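Uncharacterized protein (Acinetobacter baumannii, PDB 4PAR) cleaves DNA containing 5-hydroxymethylcytosine, as a modification-dependent restriction enzyme that joins a Vsr-like endonuclease domain to an SRA-like domain. Local coordinates at residues F[46-58]-F[101-115]. The protein carries 3 engineered substitutions. Sequence-based numbering, arbitrary orientation.
Sequences TQQFVRLSNKKIA and QTESDAMREEDIISI
V50 and I113 pair in parallel where the short strand 113-114 forms one edge of the mixed sheet, beside strand 45-51, in the Vsr-like, PD-(D/E)XK-clan endonuclease domain. R51 N donates to I113 O (3.1 Å), meeting the carbonyl almost head-on; the return bond, I113 N to F49 O (3.4 Å), is straight but weak. F49 O has a second, firmer donor in Q48 NE2 (2.9 Å); the oxygen sits in the plane of the Q48 amide and the N-H...O path is nearly straight, 173°. Q48 reaches it because its chain, with CG opposite the backbone N (chi1 173°), bends at chi2. V50 CG1 touches I115 CG2 on the same sheet face as I113, with H70 of strand 69-74 packed against V50 and I115. On the other face the F49 ring has E110 CB over one side, while M107 SD approaches obliquely in a Met-aromatic contact, 4.9 Å from the ring centroid. E110, which packs on the ring, puts OE2 in a salt bridge with K276, and its neighbour D111 puts OD1 in one with R286, tying the loop to the strands of the SRA-like domain. In the hairpin loop just before strand 57-64, K56 lays CG against Q101 NE2, but its NZ forms a salt bridge with E86 and a hydrogen bond with S98 OG. S104 OG bonds S100 O, and its CB packs against I57 CD1, which also meets I112 CD1 at 3.8 Å.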
# COMPACT_ATOMS: atom_id res chain seq x y z
N THR F 46 -1.14 16.78 16.39
CA THR F 46 -1.45 17.50 15.16
C THR F 46 -2.46 16.72 14.31
O THR F 46 -2.43 15.50 14.27
CB THR F 46 -0.21 17.76 14.29
OG1 THR F 46 0.46 16.52 14.03
CG2 THR F 46 0.75 18.72 14.99
N GLN F 47 -3.34 17.46 13.65
CA GLN F 47 -4.36 16.87 12.78
C GLN F 47 -5.26 15.94 13.57
O GLN F 47 -5.54 14.81 13.15
CB GLN F 47 -3.71 16.14 11.61
CG GLN F 47 -2.82 17.03 10.79
CD GLN F 47 -2.31 16.35 9.55
OE1 GLN F 47 -2.66 15.20 9.27
NE2 GLN F 47 -1.47 17.05 8.80
N GLN F 48 -5.72 16.42 14.72
CA GLN F 48 -6.59 15.64 15.58
C GLN F 48 -7.99 15.62 15.00
O GLN F 48 -8.58 16.68 14.78
CB GLN F 48 -6.62 16.20 17.00
CG GLN F 48 -7.64 15.55 17.90
CD GLN F 48 -7.35 14.09 18.16
OE1 GLN F 48 -6.27 13.73 18.63
NE2 GLN F 48 -8.30 13.23 17.83
N PHE F 49 -8.50 14.42 14.74
CA PHE F 49 -9.88 14.25 14.27
C PHE F 49 -10.88 14.57 15.38
O PHE F 49 -10.73 14.09 16.50
CB PHE F 49 -10.11 12.83 13.77
CG PHE F 49 -9.46 12.52 12.46
CD1 PHE F 49 -10.04 12.93 11.27
CD2 PHE F 49 -8.27 11.80 12.42
CE1 PHE F 49 -9.44 12.64 10.06
CE2 PHE F 49 -7.67 11.51 11.21
CZ PHE F 49 -8.26 11.93 10.03
N VAL F 50 -11.89 15.37 15.06
CA VAL F 50 -12.94 15.70 16.03
C VAL F 50 -14.33 15.49 15.44
O VAL F 50 -14.50 15.46 14.22
CB VAL F 50 -12.83 17.13 16.52
CG1 VAL F 50 -11.46 17.35 17.15
CG2 VAL F 50 -13.06 18.10 15.38
N ARG F 51 -15.33 15.35 16.30
CA ARG F 51 -16.69 15.13 15.83
C ARG F 51 -17.59 16.31 16.16
O ARG F 51 -17.82 16.61 17.32
CB ARG F 51 -17.27 13.85 16.44
CG ARG F 51 -18.61 13.48 15.87
CD ARG F 51 -19.03 12.11 16.35
NE ARG F 51 -18.10 11.07 15.93
CZ ARG F 51 -18.13 10.49 14.73
NH1 ARG F 51 -19.03 10.87 13.83
NH2 ARG F 51 -17.25 9.54 14.43
N LEU F 52 -18.07 16.96 15.11
CA LEU F 52 -18.92 18.14 15.26
C LEU F 52 -20.31 17.77 15.73
O LEU F 52 -20.63 16.60 15.94
CB LEU F 52 -19.03 18.91 13.95
CG LEU F 52 -17.78 19.31 13.18
CD1 LEU F 52 -18.21 20.07 11.94
CD2 LEU F 52 -16.87 20.16 14.05
N SER F 53 -21.16 18.79 15.85
CA SER F 53 -22.53 18.60 16.30
C SER F 53 -23.34 17.70 15.40
O SER F 53 -24.21 16.98 15.87
CB SER F 53 -23.24 19.94 16.41
OG SER F 53 -22.59 20.79 17.34
N ASN F 54 -23.01 17.69 14.11
CA ASN F 54 -23.94 17.17 13.11
C ASN F 54 -23.91 15.72 12.65
O ASN F 54 -24.85 15.30 12.00
CB ASN F 54 -23.81 18.01 11.84
CG ASN F 54 -22.42 18.55 11.66
OD1 ASN F 54 -21.45 18.04 12.25
ND2 ASN F 54 -22.31 19.56 10.84
N LYS F 55 -22.90 14.97 13.11
CA LYS F 55 -22.37 13.73 12.51
C LYS F 55 -21.18 13.93 11.57
O LYS F 55 -20.61 12.96 11.09
CB LYS F 55 -23.39 12.95 11.68
CG LYS F 55 -23.51 13.44 10.22
CD LYS F 55 -24.46 12.58 9.42
CE LYS F 55 -24.72 13.15 8.00
NZ LYS F 55 -25.72 14.26 7.91
N LYS F 56 -20.81 15.17 11.24
CA LYS F 56 -19.71 15.37 10.31
C LYS F 56 -18.37 15.26 11.03
O LYS F 56 -18.26 15.59 12.21
CB LYS F 56 -19.80 16.73 9.59
CG LYS F 56 -20.90 16.80 8.53
CD LYS F 56 -20.97 18.19 7.88
CE LYS F 56 -19.64 18.59 7.30
NZ LYS F 56 -19.70 19.94 6.66
N ILE F 57 -17.34 14.78 10.33
CA ILE F 57 -16.02 14.64 10.93
C ILE F 57 -15.10 15.78 10.52
O ILE F 57 -14.92 16.04 9.33
CB ILE F 57 -15.36 13.30 10.56
CG1 ILE F 57 -16.32 12.14 10.84
CG2 ILE F 57 -14.06 13.11 11.34
CD1 ILE F 57 -15.79 10.80 10.40
N ALA F 58 -14.52 16.44 11.51
CA ALA F 58 -13.65 17.59 11.29
C ALA F 58 -12.25 17.30 11.80
O ALA F 58 -11.98 16.21 12.30
CB ALA F 58 -14.22 18.81 11.97
N GLN F 101 -18.86 13.73 3.84
CA GLN F 101 -19.46 12.56 4.48
C GLN F 101 -19.07 11.25 3.79
O GLN F 101 -19.03 10.20 4.42
CB GLN F 101 -20.99 12.68 4.50
CG GLN F 101 -21.54 13.62 5.57
CD GLN F 101 -21.41 15.09 5.21
OE1 GLN F 101 -20.46 15.50 4.54
NE2 GLN F 101 -22.38 15.89 5.64
N THR F 102 -18.79 11.34 2.49
CA THR F 102 -18.31 10.19 1.73
C THR F 102 -16.94 9.75 2.23
O THR F 102 -16.66 8.55 2.33
CB THR F 102 -18.24 10.50 0.22
OG1 THR F 102 -17.58 11.75 0.01
CG2 THR F 102 -19.64 10.57 -0.38
N GLU F 103 -16.08 10.71 2.55
CA GLU F 103 -14.76 10.40 3.07
C GLU F 103 -14.80 10.23 4.58
O GLU F 103 -13.83 9.76 5.19
CB GLU F 103 -13.76 11.50 2.69
CG GLU F 103 -13.71 11.84 1.20
CD GLU F 103 -12.85 10.87 0.40
OE1 GLU F 103 -12.95 9.64 0.62
OE2 GLU F 103 -12.08 11.34 -0.46
N SER F 104 -15.92 10.60 5.19
CA SER F 104 -16.07 10.49 6.64
C SER F 104 -16.35 9.05 7.06
O SER F 104 -15.86 8.59 8.10
CB SER F 104 -17.18 11.42 7.14
OG SER F 104 -16.79 12.78 7.03
N ASP F 105 -17.15 8.33 6.27
CA ASP F 105 -17.46 6.95 6.60
C ASP F 105 -16.29 6.04 6.22
O ASP F 105 -16.28 4.85 6.55
CB ASP F 105 -18.75 6.49 5.91
CG ASP F 105 -18.66 6.52 4.40
OD1 ASP F 105 -18.13 5.55 3.81
OD2 ASP F 105 -19.14 7.50 3.79
N ALA F 106 -15.31 6.60 5.52
CA ALA F 106 -14.07 5.88 5.22
C ALA F 106 -13.13 5.93 6.42
O ALA F 106 -12.37 5.00 6.68
CB ALA F 106 -13.40 6.46 3.99
N MET F 107 -13.19 7.04 7.15
CA MET F 107 -12.29 7.31 8.26
C MET F 107 -12.85 6.92 9.63
O MET F 107 -12.30 7.32 10.65
CB MET F 107 -11.88 8.78 8.23
CG MET F 107 -11.19 9.13 6.93
SD MET F 107 -10.38 10.73 6.86
CE MET F 107 -10.00 10.81 5.11
N ARG F 108 -13.98 6.21 9.65
CA ARG F 108 -14.61 5.77 10.90
C ARG F 108 -13.64 5.17 11.92
O ARG F 108 -13.75 5.42 13.12
CB ARG F 108 -15.70 4.73 10.61
CG ARG F 108 -16.76 5.16 9.63
CD ARG F 108 -17.83 4.10 9.51
NE ARG F 108 -17.27 2.79 9.21
CZ ARG F 108 -17.22 2.26 7.99
NH1 ARG F 108 -17.70 2.93 6.96
NH2 ARG F 108 -16.69 1.06 7.80
N GLU F 109 -12.69 4.37 11.43
CA GLU F 109 -11.76 3.65 12.30
C GLU F 109 -10.84 4.59 13.08
O GLU F 109 -10.25 4.20 14.09
CB GLU F 109 -10.92 2.67 11.48
CG GLU F 109 -11.73 1.66 10.68
CD GLU F 109 -10.87 0.60 10.00
OE1 GLU F 109 -9.62 0.75 10.01
OE2 GLU F 109 -11.43 -0.37 9.46
N GLU F 110 -10.73 5.84 12.62
CA GLU F 110 -9.81 6.81 13.20
C GLU F 110 -10.22 7.21 14.60
O GLU F 110 -11.35 6.96 15.02
CB GLU F 110 -9.71 8.06 12.32
CG GLU F 110 -9.11 7.82 10.94
CD GLU F 110 -7.66 7.34 11.01
OE1 GLU F 110 -7.00 7.56 12.05
OE2 GLU F 110 -7.19 6.75 10.01
N ASP F 111 -9.30 7.83 15.34
CA ASP F 111 -9.57 8.18 16.72
C ASP F 111 -10.23 9.55 16.73
O ASP F 111 -9.57 10.58 16.59
CB ASP F 111 -8.28 8.21 17.54
CG ASP F 111 -8.50 8.67 18.97
OD1 ASP F 111 -9.47 8.21 19.61
OD2 ASP F 111 -7.70 9.50 19.45
N ILE F 112 -11.52 9.54 17.00
CA ILE F 112 -12.34 10.72 16.85
C ILE F 112 -12.90 11.07 18.21
O ILE F 112 -13.55 10.25 18.85
CB ILE F 112 -13.47 10.49 15.84
CG1 ILE F 112 -12.88 9.93 14.54
CG2 ILE F 112 -14.23 11.78 15.60
CD1 ILE F 112 -13.88 9.70 13.44
N ILE F 113 -12.62 12.29 18.66
CA ILE F 113 -12.99 12.65 20.02
C ILE F 113 -14.08 13.70 20.06
O ILE F 113 -14.52 14.22 19.03
CB ILE F 113 -11.77 13.16 20.79
CG1 ILE F 113 -11.29 14.49 20.21
CG2 ILE F 113 -10.66 12.13 20.78
CD1 ILE F 113 -10.25 15.17 21.04
N SER F 114 -14.51 14.02 21.28
CA SER F 114 -15.56 15.00 21.47
C SER F 114 -14.92 16.31 21.86
O SER F 114 -14.05 16.34 22.73
CB SER F 114 -16.54 14.53 22.55
OG SER F 114 -17.42 15.59 22.91
N ILE F 115 -15.34 17.39 21.20
CA ILE F 115 -14.76 18.70 21.46
C ILE F 115 -15.59 19.52 22.43
O ILE F 115 -15.29 20.70 22.66
CB ILE F 115 -14.58 19.51 20.16
CG1 ILE F 115 -15.73 19.25 19.19
CG2 ILE F 115 -13.27 19.16 19.52
CD1 ILE F 115 -16.95 20.11 19.42